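Local structure of cysteine protease (Xylella fastidiosa, 3OIS) at residues A[51-56]-A[194-199]; A[147-152]-A[157-162]. The protein is a papain-family enzyme that probably cleaves peptide bonds with a catalytic cysteine, and it also binds uridine-5'-diphosphate. One frame throughout, in Å; residues are numbered along the deposited sequence.

Interaction 1: A[51-56]-A[194-199]; sequences KSVIAA and LKACLA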
loop_
_atom_site.group_PDB
_atom_site.type_symbol
_atom_site.label_atom_id
_atom_site.label_comp_id
_atom_site.label_asym_id
_atom_site.label_seq_id
_atom_site.Cartn_x
_atom_site.Cartn_y
_atom_site.Cartn_z
ATOM N N LYS A 51 -7.139 23.020 -10.957
ATOM C CA LYS A 51 -8.045 23.836 -10.148
ATOM C C LYS A 51 -9.505 23.630 -10.527
ATOM O O LYS A 51 -10.393 23.749 -9.648
ATOM C CB LYS A 51 -7.696 25.329 -10.161
ATOM C CG LYS A 51 -6.803 25.742 -8.984
ATOM C CD LYS A 51 -6.346 27.160 -9.150
ATOM C CE LYS A 51 -4.936 27.367 -8.552
ATOM N NZ LYS A 51 -3.786 26.945 -9.446
ATOM N N SER A 52 -9.781 23.314 -11.790
ATOM C CA SER A 52 -11.188 23.094 -12.193
ATOM C C SER A 52 -11.835 21.875 -11.556
ATOM O O SER A 52 -13.059 21.854 -11.308
ATOM C CB SER A 52 -11.388 23.069 -13.737
ATOM O OG SER A 52 -10.521 22.151 -14.394
ATOM N N VAL A 53 -10.990 20.889 -11.280
ATOM C CA VAL A 53 -11.430 19.638 -10.672
ATOM C C VAL A 53 -11.718 19.870 -9.204
ATOM O O VAL A 53 -12.801 19.528 -8.711
ATOM C CB VAL A 53 -10.328 18.594 -10.859
ATOM C CG1 VAL A 53 -10.681 17.329 -10.104
ATOM C CG2 VAL A 53 -10.160 18.303 -12.298
ATOM N N ILE A 54 -10.783 20.523 -8.527
ATOM C CA ILE A 54 -10.982 20.883 -7.095
ATOM C C ILE A 54 -12.226 21.721 -6.858
ATOM O O ILE A 54 -12.978 21.550 -5.852
ATOM C CB ILE A 54 -9.718 21.578 -6.511
ATOM C CG1 ILE A 54 -8.570 20.565 -6.326
ATOM C CG2 ILE A 54 -10.015 22.297 -5.116
ATOM C CD1 ILE A 54 -7.181 21.325 -6.211
ATOM N N ALA A 55 -12.463 22.639 -7.782
ATOM C CA ALA A 55 -13.644 23.513 -7.662
ATOM C C ALA A 55 -14.958 22.786 -7.801
ATOM O O ALA A 55 -15.974 23.300 -7.316
ATOM C CB ALA A 55 -13.592 24.668 -8.697
ATOM N N ALA A 56 -14.932 21.623 -8.462
ATOM C CA ALA A 56 -16.132 20.900 -8.814
ATOM C C ALA A 56 -16.047 19.404 -8.506
ATOM O O ALA A 56 -16.233 18.560 -9.381
ATOM C CB ALA A 56 -16.476 21.117 -10.314
ATOM N N LEU A 194 -7.003 14.878 -2.043
ATOM C CA LEU A 194 -7.253 13.434 -2.108
ATOM C C LEU A 194 -8.513 13.171 -2.934
ATOM O O LEU A 194 -8.553 12.216 -3.704
ATOM C CB LEU A 194 -7.420 12.789 -0.730
ATOM C CG LEU A 194 -6.247 13.109 0.236
ATOM C CD1 LEU A 194 -6.507 12.466 1.693
ATOM C CD2 LEU A 194 -4.964 12.570 -0.360
ATOM N N LYS A 195 -9.525 14.008 -2.753
ATOM C CA LYS A 195 -10.757 13.754 -3.535
ATOM C C LYS A 195 -10.481 14.031 -5.020
ATOM O O LYS A 195 -10.962 13.289 -5.891
ATOM C CB LYS A 195 -11.962 14.564 -3.035
ATOM C CG LYS A 195 -12.543 14.255 -1.637
ATOM C CD LYS A 195 -13.622 15.353 -1.308
ATOM C CE LYS A 195 -14.401 14.936 -0.097
ATOM N NZ LYS A 195 -15.431 15.993 0.224
ATOM N N ALA A 196 -9.746 15.100 -5.329
ATOM C CA ALA A 196 -9.508 15.486 -6.726
ATOM C C ALA A 196 -8.722 14.397 -7.434
ATOM O O ALA A 196 -8.964 14.115 -8.632
ATOM C CB ALA A 196 -8.740 16.738 -6.791
ATOM N N CYS A 197 -7.770 13.792 -6.702
ATOM C CA CYS A 197 -6.994 12.680 -7.277
ATOM C C CYS A 197 -7.961 11.545 -7.718
ATOM O O CYS A 197 -7.904 11.037 -8.856
ATOM C CB CYS A 197 -5.990 12.160 -6.213
ATOM S SG CYS A 197 -4.805 10.974 -6.843
ATOM N N LEU A 198 -8.837 11.149 -6.781
ATOM C CA LEU A 198 -9.767 10.061 -7.075
ATOM C C LEU A 198 -10.789 10.479 -8.173
ATOM O O LEU A 198 -11.218 9.630 -8.977
ATOM C CB LEU A 198 -10.485 9.673 -5.781
ATOM C CG LEU A 198 -9.565 9.020 -4.719
ATOM C CD1 LEU A 198 -10.320 9.113 -3.340
ATOM C CD2 LEU A 198 -9.185 7.573 -5.119
ATOM N N ALA A 199 -11.194 11.738 -8.113
ATOM C CA ALA A 199 -12.158 12.264 -9.098
ATOM C C ALA A 199 -11.742 12.165 -10.569
ATOM O O ALA A 199 -12.638 12.054 -11.484
ATOM C CB ALA A 199 -12.528 13.675 -8.773
#
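Val-53 reaches across to Ala-196 and Ala-199, the two small residues that helix 191-199 offers to the short helix 51-55. From CA the bond to CB already points at the other helix. At CB the side chain forks: CG1 lies anti to the backbone N (chi1 174°) and goes forward between the two alanines, while CG2 sits beside the backbone N and makes no close contact with 194-199. The tip, CG1, rests 3.9 Å from Ala-196 CB and 4.3 Å from Ala-199 CB, and it also comes within 3.9 Å of Ala-196 O. In this papain-like fold the short helix 51-55, early in the chain, crosses helix 191-199, the two segment axes 9.2 Å apart at an angle of 107°. With small alanine methyls facing it from helix 191-199, the backbone of 51-55 comes near, Ile-54 CA lying 5.6 Å from Ala-196 CA. Ile-54 joins with its CG1 branch, 3.9 Å from Ala-196 CB, so that this one methyl is touched by both Val-53 and Ile-54. Pro-49 packs on Ile-54 and Ala-196, and Val-200 on Val-53. From another face of helix 191-199, Leu-194 and Leu-198 pack on Phe-251 of strand 250-254.

Interaction 2: A[147-152]-A[157-162]; sequences GDTPAD and EFPPGA
Segments 147-152 and 157-162 are the two arms of an irregular loop between helices 126-135 and 170-176 of the papain-like fold, and they draw close at Ala-151 and Phe-158, whose CA atoms are 4.1 Å apart. The arms are tied by one backbone hydrogen bond, from Asp-152 N to Glu-157 O at 2.9 Å. Downstream, a type II beta turn from Pro-159 to Ala-162 puts Gly-161 at positive phi (82°), and Ala-162 N returns to Pro-159 O. The turn brings Pro-159 and Ala-162 up to Thr-149, whose CG2, set anti to the backbone N, touches Pro-159 CG at 4.0 Å and Ala-162 CB at 4.2 Å. The threonine and proline side chains meet at a slant. Pro-150 O lies 3.2 Å from Pro-159 CD. Ala-151 lays its CB near the Glu-157 carbonyl, while OD2 of Asp-152 accepts a hydrogen bond from Thr-155 N in the intervening loop. The buried Phe-158 ring, which also packs on Ala-164, presents CD1 and CE1 to the chain at 149-151, with Ala-151 N and Pro-150 C approaching obliquely. At the ring's edge, near its plane, Thr-149 O comes within 3.3 Å of Phe-158 CE1.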
loop_
_atom_site.group_PDB
_atom_site.type_symbol
_atom_site.label_atom_id
_atom_site.label_comp_id
_atom_site.label_asym_id
_atom_site.label_seq_id
_atom_site.Cartn_x
_atom_site.Cartn_y
_atom_site.Cartn_z
ATOM N N GLY A 147 4.677 -16.129 -1.092
ATOM C CA GLY A 147 4.674 -17.151 -0.048
ATOM C C GLY A 147 4.890 -16.366 1.219
ATOM O O GLY A 147 5.789 -15.558 1.246
ATOM N N ASP A 148 4.005 -16.536 2.192
ATOM C CA ASP A 148 4.018 -15.659 3.399
ATOM C C ASP A 148 4.687 -16.333 4.614
ATOM O O ASP A 148 4.378 -15.938 5.712
ATOM C CB ASP A 148 2.600 -15.188 3.752
ATOM C CG ASP A 148 1.823 -16.252 4.556
ATOM O OD1 ASP A 148 2.029 -17.458 4.248
ATOM O OD2 ASP A 148 1.029 -15.912 5.409
ATOM N N THR A 149 5.569 -17.337 4.403
ATOM C CA THR A 149 6.342 -17.886 5.535
ATOM C C THR A 149 6.915 -16.736 6.354
ATOM O O THR A 149 7.635 -15.885 5.782
ATOM C CB THR A 149 7.494 -18.754 5.060
ATOM O OG1 THR A 149 6.986 -19.866 4.293
ATOM C CG2 THR A 149 8.217 -19.338 6.230
ATOM N N PRO A 150 6.612 -16.680 7.663
ATOM C CA PRO A 150 7.015 -15.494 8.438
ATOM C C PRO A 150 8.424 -15.633 9.017
ATOM O O PRO A 150 9.063 -16.756 8.950
ATOM C CB PRO A 150 5.979 -15.421 9.574
ATOM C CG PRO A 150 5.579 -16.965 9.786
ATOM C CD PRO A 150 5.604 -17.529 8.368
ATOM N N ALA A 151 8.920 -14.543 9.574
ATOM C CA ALA A 151 10.142 -14.596 10.378
ATOM C C ALA A 151 9.979 -15.582 11.492
ATOM O O ALA A 151 8.910 -15.726 12.066
ATOM C CB ALA A 151 10.521 -13.259 10.867
ATOM N N ASP A 152 11.037 -16.363 11.768
ATOM C CA ASP A 152 11.051 -17.193 12.966
ATOM C C ASP A 152 10.920 -16.376 14.282
ATOM O O ASP A 152 11.559 -15.332 14.475
ATOM C CB ASP A 152 12.376 -17.951 12.974
ATOM C CG ASP A 152 12.513 -18.835 14.203
ATOM O OD1 ASP A 152 11.860 -19.877 14.263
ATOM O OD2 ASP A 152 13.210 -18.416 15.133
ATOM N N GLU A 157 14.336 -13.703 12.258
ATOM C CA GLU A 157 14.910 -13.763 10.929
ATOM C C GLU A 157 14.082 -14.714 10.079
ATOM O O GLU A 157 13.653 -15.741 10.562
ATOM C CB GLU A 157 16.322 -14.378 10.994
ATOM C CG GLU A 157 17.110 -14.186 9.654
ATOM C CD GLU A 157 18.584 -14.603 9.692
ATOM O OE1 GLU A 157 19.143 -14.725 10.819
ATOM O OE2 GLU A 157 19.171 -14.804 8.572
ATOM N N PHE A 158 13.954 -14.439 8.784
ATOM C CA PHE A 158 13.351 -15.437 7.951
ATOM C C PHE A 158 14.117 -16.786 8.007
ATOM O O PHE A 158 15.364 -16.797 7.991
ATOM C CB PHE A 158 13.332 -14.976 6.495
ATOM C CG PHE A 158 12.237 -14.007 6.224
ATOM C CD1 PHE A 158 10.900 -14.394 6.429
ATOM C CD2 PHE A 158 12.526 -12.702 5.828
ATOM C CE1 PHE A 158 9.865 -13.433 6.234
ATOM C CE2 PHE A 158 11.494 -11.737 5.626
ATOM C CZ PHE A 158 10.167 -12.132 5.800
ATOM N N PRO A 159 13.367 -17.886 8.109
ATOM C CA PRO A 159 14.018 -19.173 8.138
ATOM C C PRO A 159 14.526 -19.488 6.768
ATOM O O PRO A 159 14.143 -18.862 5.736
ATOM C CB PRO A 159 12.914 -20.151 8.597
ATOM C CG PRO A 159 11.636 -19.496 8.257
ATOM C CD PRO A 159 11.893 -17.962 8.159
ATOM N N PRO A 160 15.473 -20.431 6.710
ATOM C CA PRO A 160 15.994 -20.832 5.415
ATOM C C PRO A 160 14.830 -21.321 4.527
ATOM O O PRO A 160 13.855 -21.929 4.999
ATOM C CB PRO A 160 16.971 -21.974 5.792
ATOM C CG PRO A 160 17.561 -21.509 7.070
ATOM C CD PRO A 160 16.275 -20.987 7.820
ATOM N N GLY A 161 14.920 -20.948 3.257
ATOM C CA GLY A 161 13.875 -21.229 2.263
ATOM C C GLY A 161 12.676 -20.310 2.211
ATOM O O GLY A 161 11.804 -20.517 1.345
ATOM N N ALA A 162 12.573 -19.314 3.123
ATOM C CA ALA A 162 11.359 -18.477 3.134
ATOM C C ALA A 162 11.328 -17.766 1.817
ATOM O O ALA A 162 12.347 -17.202 1.392
ATOM C CB ALA A 162 11.380 -17.450 4.293
#

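How the interactions relate
Interactions 1 and 2 lie on opposite sides of the chain's centre, their own centres 43 Å apart and their nearest atoms about 27 Å apart, and they share no residue, helix or strand. Along the chain they are nested: 51-56 comes first, then both arms of interaction 2, and finally 194-199, 138 residues beyond the first segment. Interaction 1 is thus a long-range join, bringing the early helix 51-55 onto helix 191-199, which packs in turn on strands 233-245 and 250-254. Interaction 2 instead shapes a single loop locally, with only four residues between its arms. Both lie away from the uridine-5'-diphosphate pocket.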